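Local coordinates for protein aminotransferase (Neisseria meningitidis Z2491, PDB 3JTX) that probably transfers amino groups as a pyridoxal-phosphate-dependent, fold-type I aminotransferase of the class I/II family, with its cofactor bound as an internal aldimine, at residues A[327-332]-A[375-380]. Numbering follows the deposited sequence.
Sequences FYIWLK and IALVAD
V378 lays its CG1 methyl over the ring face of F327, 3.8 Å from the ring centroid and 13° off the normal. This is a CH-pi contact. F327 CG sits between its own backbone N and carbonyl carbon (chi1 55°), which turns the ring toward both V378 CG1 and the Y328 ring. F327 CD1 lies over one face of the Y328 ring. The A376 methyl meets both rings obliquely; its CB is 3.8 Å from Y328 CE1.

I329, L331, I375 and L377 make an aliphatic cluster. I329 CB faces I375 CB at 4.3 Å, while I329 CD1 reaches on to L377 CD1. Further along, the I375 CD1 methyl lies against the side of L331, 3.9 Å from CD2 and also near CB.

The backbones run antiparallel. I329 and I375 are a hydrogen-bonded pair, joined N to O in both directions. Y328 and A376 form the non-hydrogen-bonded pair beside it. L377 N donates to F327 O (2.9 Å, nearly straight at 175°), one further backbone bond just past the end of strand 372-376.

Y328 OH is hydrogen-bonded to Y210 OH. I329 packs on helix 294-314 through F307, V310, I311 and L314. Strand 328-332 is an outer strand of the small antiparallel sheet, which probably belongs to the C-terminal part of the small domain, as in other fold-type I aminotransferases. Strand 372-376 is its middle strand, between 328-332 and 354-355, and D380 N-caps helix 381-394.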
ATOM      1  N   PHE A 327      -8.013  24.817   0.155  1.00 16.43           N
ATOM      2  CA  PHE A 327      -7.088  25.853  -0.302  1.00 16.62           C
ATOM      3  C   PHE A 327      -7.209  26.189  -1.791  1.00 16.48           C
ATOM      4  O   PHE A 327      -6.294  26.790  -2.375  1.00 18.01           O
ATOM      5  CB  PHE A 327      -5.621  25.575   0.144  1.00 15.82           C
ATOM      6  CG  PHE A 327      -5.050  24.223  -0.244  1.00 16.18           C
ATOM      7  CD1 PHE A 327      -4.994  23.799  -1.566  1.00 15.19           C
ATOM      8  CD2 PHE A 327      -4.470  23.409   0.731  1.00 17.01           C
ATOM      9  CE1 PHE A 327      -4.408  22.587  -1.901  1.00 16.33           C
ATOM     10  CE2 PHE A 327      -3.897  22.190   0.403  1.00 16.79           C
ATOM     11  CZ  PHE A 327      -3.862  21.779  -0.918  1.00 17.22           C
ATOM     12  N   TYR A 328      -8.352  25.867  -2.393  1.00 16.08           N
ATOM     13  CA  TYR A 328      -8.600  26.186  -3.803  1.00 15.82           C
ATOM     14  C   TYR A 328      -9.543  27.357  -3.970  1.00 15.64           C
ATOM     15  O   TYR A 328     -10.462  27.553  -3.155  1.00 16.20           O
ATOM     16  CB  TYR A 328      -9.192  24.984  -4.538  1.00 15.61           C
ATOM     17  CG  TYR A 328      -8.311  23.780  -4.468  1.00 15.93           C
ATOM     18  CD1 TYR A 328      -7.096  23.734  -5.162  1.00 15.96           C
ATOM     19  CD2 TYR A 328      -8.679  22.685  -3.711  1.00 16.79           C
ATOM     20  CE1 TYR A 328      -6.274  22.606  -5.091  1.00 16.12           C
ATOM     21  CE2 TYR A 328      -7.868  21.559  -3.630  1.00 15.64           C
ATOM     22  CZ  TYR A 328      -6.679  21.515  -4.321  1.00 15.96           C
ATOM     23  OH  TYR A 328      -5.878  20.388  -4.190  1.00 15.78           O
ATOM     24  N   ILE A 329      -9.288  28.147  -5.013  1.00 15.09           N
ATOM     25  CA  ILE A 329     -10.261  29.070  -5.562  1.00 14.27           C
ATOM     26  C   ILE A 329     -10.674  28.472  -6.929  1.00 14.98           C
ATOM     27  O   ILE A 329      -9.828  28.224  -7.792  1.00 14.57           O
ATOM     28  CB  ILE A 329      -9.674  30.469  -5.769  1.00 14.58           C
ATOM     29  CG1 ILE A 329      -9.255  31.089  -4.425  1.00 14.53           C
ATOM     30  CG2 ILE A 329     -10.685  31.370  -6.454  1.00 12.86           C
ATOM     31  CD1 ILE A 329      -8.628  32.462  -4.569  1.00 13.19           C
ATOM     32  N   TRP A 330     -11.968  28.211  -7.090  1.00 14.56           N
ATOM     33  CA  TRP A 330     -12.535  27.716  -8.351  1.00 15.22           C
ATOM     34  C   TRP A 330     -13.041  28.949  -9.086  1.00 14.95           C
ATOM     35  O   TRP A 330     -14.194  29.367  -8.926  1.00 15.35           O
ATOM     36  CB  TRP A 330     -13.632  26.690  -8.008  1.00 15.18           C
ATOM     37  CG  TRP A 330     -14.325  25.901  -9.105  1.00 15.92           C
ATOM     38  CD1 TRP A 330     -15.694  25.758  -9.260  1.00 16.86           C
ATOM     39  CD2 TRP A 330     -13.728  25.067 -10.103  1.00 15.08           C
ATOM     40  NE1 TRP A 330     -15.968  24.914 -10.300  1.00 17.00           N
ATOM     41  CE2 TRP A 330     -14.783  24.485 -10.846  1.00 15.37           C
ATOM     42  CE3 TRP A 330     -12.405  24.768 -10.457  1.00 14.57           C
ATOM     43  CZ2 TRP A 330     -14.554  23.628 -11.931  1.00 14.26           C
ATOM     44  CZ3 TRP A 330     -12.177  23.923 -11.549  1.00 15.28           C
ATOM     45  CH2 TRP A 330     -13.242  23.347 -12.255  1.00 15.16           C
ATOM     46  N   LEU A 331     -12.165  29.545  -9.889  1.00 15.04           N
ATOM     47  CA  LEU A 331     -12.403  30.863 -10.450  1.00 14.94           C
ATOM     48  C   LEU A 331     -13.186  30.816 -11.768  1.00 15.34           C
ATOM     49  O   LEU A 331     -12.750  30.206 -12.753  1.00 14.59           O
ATOM     50  CB  LEU A 331     -11.069  31.592 -10.654  1.00 15.22           C
ATOM     51  CG  LEU A 331     -11.201  33.038 -11.143  1.00 15.65           C
ATOM     52  CD1 LEU A 331     -11.834  33.911 -10.043  1.00 14.11           C
ATOM     53  CD2 LEU A 331      -9.857  33.613 -11.594  1.00 15.58           C
ATOM     54  N   LYS A 332     -14.341  31.474 -11.779  1.00 15.41           N
ATOM     55  CA  LYS A 332     -15.148  31.607 -12.985  1.00 15.97           C
ATOM     56  C   LYS A 332     -14.443  32.531 -13.979  1.00 15.81           C
ATOM     57  O   LYS A 332     -14.135  33.682 -13.666  1.00 15.17           O
ATOM     58  CB  LYS A 332     -16.547  32.143 -12.640  1.00 16.47           C
ATOM     59  CG  LYS A 332     -17.543  32.132 -13.812  1.00 18.38           C
ATOM     60  CD  LYS A 332     -18.920  32.697 -13.390  1.00 21.64           C
ATOM     61  CE  LYS A 332     -19.719  33.226 -14.584  1.00 23.88           C
ATOM     62  NZ  LYS A 332     -21.079  33.748 -14.199  1.00 26.97           N
ATOM     63  N   ILE A 375      -7.255  27.374  -8.908  1.00 15.26           N
ATOM     64  CA  ILE A 375      -6.085  28.059  -8.356  1.00 15.58           C
ATOM     65  C   ILE A 375      -5.877  27.542  -6.935  1.00 15.59           C
ATOM     66  O   ILE A 375      -6.814  27.570  -6.133  1.00 15.63           O
ATOM     67  CB  ILE A 375      -6.334  29.599  -8.294  1.00 15.93           C
ATOM     68  CG1 ILE A 375      -6.521  30.174  -9.691  1.00 18.09           C
ATOM     69  CG2 ILE A 375      -5.203  30.317  -7.616  1.00 16.88           C
ATOM     70  CD1 ILE A 375      -7.158  31.595  -9.718  1.00 16.28           C
ATOM     71  N   ALA A 376      -4.676  27.042  -6.639  1.00 15.48           N
ATOM     72  CA  ALA A 376      -4.309  26.568  -5.304  1.00 15.88           C
ATOM     73  C   ALA A 376      -3.473  27.634  -4.618  1.00 16.53           C
ATOM     74  O   ALA A 376      -2.482  28.078  -5.181  1.00 16.64           O
ATOM     75  CB  ALA A 376      -3.512  25.235  -5.397  1.00 15.34           C
ATOM     76  N   LEU A 377      -3.867  28.040  -3.414  1.00 16.89           N
ATOM     77  CA  LEU A 377      -3.114  29.026  -2.641  1.00 17.14           C
ATOM     78  C   LEU A 377      -2.138  28.326  -1.684  1.00 17.73           C
ATOM     79  O   LEU A 377      -2.249  28.424  -0.455  1.00 18.08           O
ATOM     80  CB  LEU A 377      -4.072  29.958  -1.885  1.00 17.42           C
ATOM     81  CG  LEU A 377      -5.027  30.813  -2.750  1.00 17.58           C
ATOM     82  CD1 LEU A 377      -5.782  31.830  -1.891  1.00 18.51           C
ATOM     83  CD2 LEU A 377      -4.317  31.516  -3.899  1.00 18.76           C
ATOM     84  N   VAL A 378      -1.161  27.639  -2.263  1.00 18.28           N
ATOM     85  CA  VAL A 378      -0.177  26.873  -1.487  1.00 18.83           C
ATOM     86  C   VAL A 378       1.180  27.574  -1.357  1.00 19.36           C
ATOM     87  O   VAL A 378       1.887  27.364  -0.375  1.00 19.74           O
ATOM     88  CB  VAL A 378      -0.014  25.434  -2.043  1.00 18.96           C
ATOM     89  CG1 VAL A 378      -1.336  24.660  -1.866  1.00 18.34           C
ATOM     90  CG2 VAL A 378       0.413  25.425  -3.503  1.00 19.05           C
ATOM     91  N   ALA A 379       1.530  28.401  -2.341  1.00 19.83           N
ATOM     92  CA  ALA A 379       2.705  29.259  -2.263  1.00 20.07           C
ATOM     93  C   ALA A 379       2.526  30.290  -1.144  1.00 20.44           C
ATOM     94  O   ALA A 379       1.427  30.431  -0.591  1.00 21.02           O
ATOM     95  CB  ALA A 379       2.923  29.946  -3.593  1.00 19.80           C
ATOM     96  N   ASP A 380       3.584  31.023  -0.810  1.00 20.30           N
ATOM     97  CA  ASP A 380       3.488  31.985   0.297  1.00 21.02           C
ATOM     98  C   ASP A 380       2.598  33.162  -0.056  1.00 20.24           C
ATOM     99  O   ASP A 380       2.310  33.406  -1.237  1.00 20.09           O
ATOM    100  CB  ASP A 380       4.852  32.450   0.817  1.00 21.48           C
ATOM    101  CG  ASP A 380       5.675  33.213  -0.208  1.00 22.42           C
ATOM    102  OD1 ASP A 380       5.149  34.008  -1.023  1.00 22.54           O
ATOM    103  OD2 ASP A 380       6.893  33.013  -0.159  1.00 24.58           O
TER